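Local coordinates for protein internalin C2 (Listeria monocytogenes serotype 4b str. F2365, PDB 4FHO) that probably serves in host-cell adhesion or invasion as a leucine-rich-repeat protein of the internalin family, at residues K92-V106 / L112-T126. Numbering follows the deposited sequence. Where two conformers were deposited one is given.
Sequences KITELELSGNPLKNV and LQSIKTLDLTSTQIT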
loop_
_atom_site.group_PDB
_atom_site.type_symbol
_atom_site.label_atom_id
_atom_site.label_comp_id
_atom_site.label_asym_id
_atom_site.label_seq_id
_atom_site.Cartn_x
_atom_site.Cartn_y
_atom_site.Cartn_z
ATOM N N LYS A 92 2.493 14.596 0.673
ATOM C CA LYS A 92 3.362 14.295 -0.489
ATOM C C LYS A 92 3.845 12.826 -0.613
ATOM O O LYS A 92 4.594 12.517 -1.537
ATOM C CB LYS A 92 4.577 15.235 -0.464
ATOM C CG LYS A 92 4.185 16.693 -0.636
ATOM C CD LYS A 92 5.390 17.614 -0.673
ATOM C CE LYS A 92 4.969 19.070 -0.579
ATOM N NZ LYS A 92 6.142 19.895 -0.183
ATOM N N ILE A 93 3.409 11.938 0.293
ATOM C CA ILE A 93 3.760 10.502 0.232
ATOM C C ILE A 93 3.110 9.884 -1.018
ATOM O O ILE A 93 1.908 10.049 -1.221
ATOM C CB ILE A 93 3.406 9.749 1.553
ATOM C CG1 ILE A 93 3.865 8.281 1.505
ATOM C CG2 ILE A 93 1.921 9.784 1.859
ATOM C CD1 ILE A 93 3.919 7.618 2.868
ATOM N N THR A 94 3.933 9.293 -1.896
ATOM C CA THR A 94 3.455 8.562 -3.103
ATOM C C THR A 94 3.664 7.031 -3.052
ATOM O O THR A 94 3.007 6.313 -3.792
ATOM C CB THR A 94 4.094 9.102 -4.405
ATOM O OG1 THR A 94 5.503 8.879 -4.408
ATOM C CG2 THR A 94 3.826 10.595 -4.573
ATOM N N GLU A 95 4.597 6.583 -2.208
ATOM C CA GLU A 95 4.971 5.180 -2.065
ATOM C C GLU A 95 4.904 4.836 -0.585
ATOM O O GLU A 95 5.654 5.398 0.217
ATOM C CB GLU A 95 6.379 4.953 -2.628
ATOM C CG GLU A 95 6.903 3.527 -2.490
ATOM C CD GLU A 95 8.128 3.406 -1.584
ATOM O OE1 GLU A 95 9.274 3.601 -2.067
ATOM O OE2 GLU A 95 7.950 3.079 -0.388
ATOM N N LEU A 96 3.989 3.936 -0.223
ATOM C CA LEU A 96 3.835 3.464 1.165
ATOM C C LEU A 96 3.871 1.928 1.199
ATOM O O LEU A 96 2.992 1.289 0.643
ATOM C CB LEU A 96 2.532 3.998 1.754
ATOM C CG LEU A 96 2.214 3.692 3.209
ATOM C CD1 LEU A 96 3.331 4.108 4.170
ATOM C CD2 LEU A 96 0.899 4.383 3.536
ATOM N N GLU A 97 4.904 1.364 1.825
ATOM C CA GLU A 97 5.103 -0.090 1.904
ATOM C C GLU A 97 4.990 -0.508 3.358
ATOM O O GLU A 97 5.876 -0.228 4.167
ATOM C CB GLU A 97 6.459 -0.500 1.325
ATOM C CG GLU A 97 6.594 -0.219 -0.177
ATOM C CD GLU A 97 7.992 -0.529 -0.734
ATOM O OE1 GLU A 97 8.657 -1.477 -0.256
ATOM O OE2 GLU A 97 8.429 0.178 -1.662
ATOM N N LEU A 98 3.877 -1.164 3.681
ATOM C CA LEU A 98 3.552 -1.599 5.034
ATOM C C LEU A 98 3.359 -3.098 5.179
ATOM O O LEU A 98 2.882 -3.555 6.230
ATOM C CB LEU A 98 2.310 -0.838 5.497
ATOM C CG LEU A 98 2.488 0.657 5.749
ATOM C CD1 LEU A 98 1.125 1.256 6.035
ATOM C CD2 LEU A 98 3.450 0.896 6.907
ATOM N N SER A 99 3.757 -3.855 4.150
ATOM C CA SER A 99 3.681 -5.326 4.111
ATOM C C SER A 99 4.200 -6.015 5.395
ATOM O O SER A 99 5.264 -5.672 5.877
ATOM C CB SER A 99 4.478 -5.842 2.896
ATOM O OG SER A 99 4.664 -7.250 2.941
ATOM N N GLY A 100 3.437 -6.971 5.922
ATOM C CA GLY A 100 3.832 -7.749 7.106
ATOM C C GLY A 100 3.514 -7.139 8.472
ATOM O O GLY A 100 3.652 -7.826 9.477
ATOM N N ASN A 101 3.089 -5.869 8.522
ATOM C CA ASN A 101 2.788 -5.198 9.774
ATOM C C ASN A 101 1.399 -5.587 10.262
ATOM O O ASN A 101 0.485 -5.650 9.463
ATOM C CB ASN A 101 2.870 -3.660 9.644
ATOM C CG ASN A 101 4.298 -3.159 9.544
ATOM O OD1 ASN A 101 4.985 -3.011 10.549
ATOM N ND2 ASN A 101 4.755 -2.905 8.320
ATOM N N PRO A 102 1.220 -5.795 11.580
ATOM C CA PRO A 102 -0.101 -6.196 12.104
ATOM C C PRO A 102 -1.072 -5.005 12.184
ATOM O O PRO A 102 -1.450 -4.591 13.277
ATOM C CB PRO A 102 0.259 -6.733 13.499
ATOM C CG PRO A 102 1.381 -5.877 13.912
ATOM C CD PRO A 102 2.211 -5.720 12.666
ATOM N N LEU A 103 -1.469 -4.464 11.042
ATOM C CA LEU A 103 -2.289 -3.239 10.981
ATOM C C LEU A 103 -3.730 -3.438 11.447
ATOM O O LEU A 103 -4.237 -2.609 12.188
ATOM C CB LEU A 103 -2.285 -2.627 9.583
ATOM C CG LEU A 103 -0.925 -2.318 8.969
ATOM C CD1 LEU A 103 -1.160 -1.845 7.540
ATOM C CD2 LEU A 103 -0.126 -1.300 9.783
ATOM N N LYS A 104 -4.380 -4.509 10.976
ATOM C CA LYS A 104 -5.754 -4.902 11.301
ATOM C C LYS A 104 -6.802 -4.082 10.561
ATOM O O LYS A 104 -7.799 -4.621 10.122
ATOM C CB LYS A 104 -6.055 -4.935 12.811
ATOM C CG LYS A 104 -5.110 -5.813 13.630
ATOM C CD LYS A 104 -5.635 -7.230 13.863
ATOM C CE LYS A 104 -5.256 -7.770 15.234
ATOM N NZ LYS A 104 -3.789 -7.984 15.295
ATOM N N ASN A 105 -6.587 -2.778 10.462
ATOM C CA ASN A 105 -7.339 -1.915 9.564
ATOM C C ASN A 105 -6.406 -0.840 9.014
ATOM O O ASN A 105 -5.343 -0.607 9.577
ATOM C CB ASN A 105 -8.525 -1.292 10.322
ATOM C CG ASN A 105 -8.090 -0.251 11.332
ATOM O OD1 ASN A 105 -7.930 0.923 10.996
ATOM N ND2 ASN A 105 -7.876 -0.680 12.572
ATOM N N VAL A 106 -6.846 -0.153 7.961
ATOM C CA VAL A 106 -6.086 0.968 7.371
ATOM C C VAL A 106 -6.922 2.271 7.326
ATOM O O VAL A 106 -6.787 3.066 6.401
ATOM C CB VAL A 106 -5.513 0.567 5.993
ATOM C CG1 VAL A 106 -4.484 -0.542 6.183
ATOM C CG2 VAL A 106 -6.621 0.156 5.035
ATOM N N LEU A 112 -4.770 10.099 2.649
ATOM C CA LEU A 112 -3.490 10.186 1.917
ATOM C C LEU A 112 -3.714 10.106 0.394
ATOM O O LEU A 112 -3.278 9.146 -0.248
ATOM C CB LEU A 112 -2.519 9.085 2.402
ATOM C CG LEU A 112 -2.219 9.007 3.905
ATOM C CD1 LEU A 112 -1.164 7.956 4.166
ATOM C CD2 LEU A 112 -1.784 10.334 4.481
ATOM N N GLN A 113 -4.364 11.128 -0.172
ATOM C CA GLN A 113 -4.784 11.149 -1.599
ATOM C C GLN A 113 -3.610 11.105 -2.589
ATOM O O GLN A 113 -3.764 10.587 -3.707
ATOM C CB GLN A 113 -5.679 12.371 -1.905
ATOM C CG GLN A 113 -6.353 12.334 -3.282
ATOM C CD GLN A 113 -7.423 13.396 -3.502
ATOM O OE1 GLN A 113 -7.523 14.379 -2.759
ATOM N NE2 GLN A 113 -8.231 13.204 -4.541
ATOM N N SER A 114 -2.440 11.593 -2.165
ATOM C CA SER A 114 -1.213 11.545 -2.990
ATOM C C SER A 114 -0.639 10.146 -3.299
ATOM O O SER A 114 0.210 10.040 -4.202
ATOM C CB SER A 114 -0.113 12.420 -2.367
ATOM O OG SER A 114 0.222 12.012 -1.049
ATOM N N ILE A 115 -1.075 9.096 -2.579
ATOM C CA ILE A 115 -0.477 7.738 -2.729
ATOM C C ILE A 115 -0.697 7.126 -4.126
ATOM O O ILE A 115 -1.839 7.021 -4.598
ATOM C CB ILE A 115 -0.939 6.740 -1.639
ATOM C CG1 ILE A 115 -0.450 7.184 -0.259
ATOM C CG2 ILE A 115 -0.362 5.349 -1.878
ATOM C CD1 ILE A 115 -0.911 6.283 0.874
ATOM N N LYS A 116 0.410 6.762 -4.780
ATOM C CA LYS A 116 0.418 6.059 -6.079
ATOM C C LYS A 116 0.693 4.551 -5.939
ATOM O O LYS A 116 0.124 3.772 -6.686
ATOM C CB LYS A 116 1.471 6.653 -7.015
ATOM C CG LYS A 116 1.132 8.044 -7.538
ATOM C CD LYS A 116 2.380 8.733 -8.086
ATOM C CE LYS A 116 2.159 9.482 -9.383
ATOM N NZ LYS A 116 3.489 9.801 -9.969
ATOM N N THR A 117 1.565 4.165 -5.016
ATOM C CA THR A 117 1.925 2.744 -4.789
ATOM C C THR A 117 1.683 2.420 -3.322
ATOM O O THR A 117 2.227 3.100 -2.439
ATOM C CB THR A 117 3.390 2.482 -5.186
ATOM O OG1 THR A 117 3.563 2.733 -6.590
ATOM C CG2 THR A 117 3.866 1.030 -4.839
ATOM N N LEU A 118 0.853 1.404 -3.069
ATOM C CA LEU A 118 0.484 1.001 -1.718
ATOM C C LEU A 118 0.628 -0.506 -1.555
ATOM O O LEU A 118 0.024 -1.257 -2.315
ATOM C CB LEU A 118 -0.960 1.425 -1.434
ATOM C CG LEU A 118 -1.558 1.101 -0.073
ATOM C CD1 LEU A 118 -0.648 1.647 1.012
ATOM C CD2 LEU A 118 -2.956 1.707 0.050
ATOM N N ASP A 119 1.438 -0.938 -0.598
ATOM C CA ASP A 119 1.621 -2.371 -0.305
ATOM C C ASP A 119 1.078 -2.706 1.080
ATOM O O ASP A 119 1.693 -2.360 2.099
ATOM C CB ASP A 119 3.083 -2.776 -0.438
ATOM C CG ASP A 119 3.306 -4.289 -0.361
ATOM O OD1 ASP A 119 2.397 -5.084 -0.020
ATOM O OD2 ASP A 119 4.437 -4.695 -0.646
ATOM N N LEU A 120 -0.039 -3.433 1.091
ATOM C CA LEU A 120 -0.705 -3.892 2.311
ATOM C C LEU A 120 -0.753 -5.429 2.419
ATOM O O LEU A 120 -1.617 -5.993 3.107
ATOM C CB LEU A 120 -2.108 -3.271 2.411
ATOM C CG LEU A 120 -2.161 -1.745 2.479
ATOM C CD1 LEU A 120 -3.613 -1.316 2.302
ATOM C CD2 LEU A 120 -1.538 -1.194 3.769
ATOM N N THR A 121 0.227 -6.094 1.786
ATOM C CA THR A 121 0.413 -7.545 1.881
ATOM C C THR A 121 0.561 -8.003 3.340
ATOM O O THR A 121 1.320 -7.420 4.059
ATOM C CB THR A 121 1.642 -7.995 1.063
ATOM O OG1 THR A 121 1.493 -7.553 -0.308
ATOM C CG2 THR A 121 1.822 -9.521 1.135
ATOM N N SER A 122 -0.211 -9.002 3.762
ATOM C CA SER A 122 -0.080 -9.622 5.103
ATOM C C SER A 122 -0.182 -8.597 6.229
ATOM O O SER A 122 0.731 -8.486 7.041
ATOM C CB SER A 122 1.248 -10.409 5.212
ATOM O OG SER A 122 1.368 -11.343 4.171
ATOM N N THR A 123 -1.226 -7.771 6.185
ATOM C CA THR A 123 -1.474 -6.743 7.212
ATOM C C THR A 123 -2.652 -7.060 8.131
ATOM O O THR A 123 -3.046 -6.220 8.948
ATOM C CB THR A 123 -1.550 -5.337 6.599
ATOM O OG1 THR A 123 -2.550 -5.289 5.579
ATOM C CG2 THR A 123 -0.169 -4.976 5.987
ATOM N N GLN A 124 -3.160 -8.293 8.037
ATOM C CA GLN A 124 -4.311 -8.768 8.811
ATOM C C GLN A 124 -5.549 -7.891 8.633
ATOM O O GLN A 124 -6.334 -7.744 9.569
ATOM C CB GLN A 124 -3.964 -8.888 10.312
ATOM C CG GLN A 124 -2.736 -9.726 10.602
ATOM C CD GLN A 124 -2.356 -9.767 12.074
ATOM O OE1 GLN A 124 -3.193 -9.625 12.954
ATOM N NE2 GLN A 124 -1.097 -9.971 12.330
ATOM N N ILE A 125 -5.739 -7.337 7.439
ATOM C CA ILE A 125 -6.931 -6.529 7.137
ATOM C C ILE A 125 -8.051 -7.406 6.577
ATOM O O ILE A 125 -7.807 -8.445 5.936
ATOM C CB ILE A 125 -6.614 -5.277 6.253
ATOM C CG1 ILE A 125 -6.088 -5.625 4.853
ATOM C CG2 ILE A 125 -5.622 -4.370 6.992
ATOM C CD1 ILE A 125 -5.779 -4.408 3.991
ATOM N N THR A 126 -9.282 -7.004 6.852
ATOM C CA THR A 126 -10.482 -7.640 6.292
ATOM C C THR A 126 -11.267 -6.726 5.349
ATOM O O THR A 126 -12.141 -7.203 4.659
ATOM C CB THR A 126 -11.411 -8.130 7.426
ATOM O OG1 THR A 126 -11.893 -7.011 8.173
ATOM C CG2 THR A 126 -10.647 -9.063 8.384
HETATM O O HOH W 1 -9.825 -4.454 8.078
#
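Thr94 O takes two hydrogen bonds from 112-126: Thr117 N at 2.9 Å nearly along the carbonyl axis, and Lys116 N at 2.8 Å, tilted from the carbonyl plane. One step earlier, Ser114 OG donates to Ile93 O over 2.6 Å; its hydroxyl sits between its own backbone N and carbonyl carbon (chi1 59°), which aims it at the preceding coil. Strands 95-97 and 117-119 run parallel: Leu96 N donates to Thr117 O, Asp119 N to Leu96 O and Leu98 N to Asp119 O; beyond them Gly100 N donates to Thr121 O and Lys104 N to Thr123 O. On the buried face the side chains of Leu96 and Ile115 cross, CD2 of Leu96 3.7 Å from CD1 of Ile115; farther on, Leu120 and Val106 meet tip to tip. Asp119 OD1 accepts Thr121 N, closing an Asx turn, and also Thr121 OG1 on its syn side. Thr123 CB and CG2 lie against Leu103 CD1. Lys104 NZ bonds Gln124 OE1 at 2.9 Å. Backbone bonds and packing of leucine, isoleucine and valine thus join successive coils of the leucine-rich-repeat solenoid; on the other face Glu97 OE1 and Asp119 OD2 stand 5.3 Å apart, a repulsion that Thr121's two donors to Asp119 OD1 probably ease.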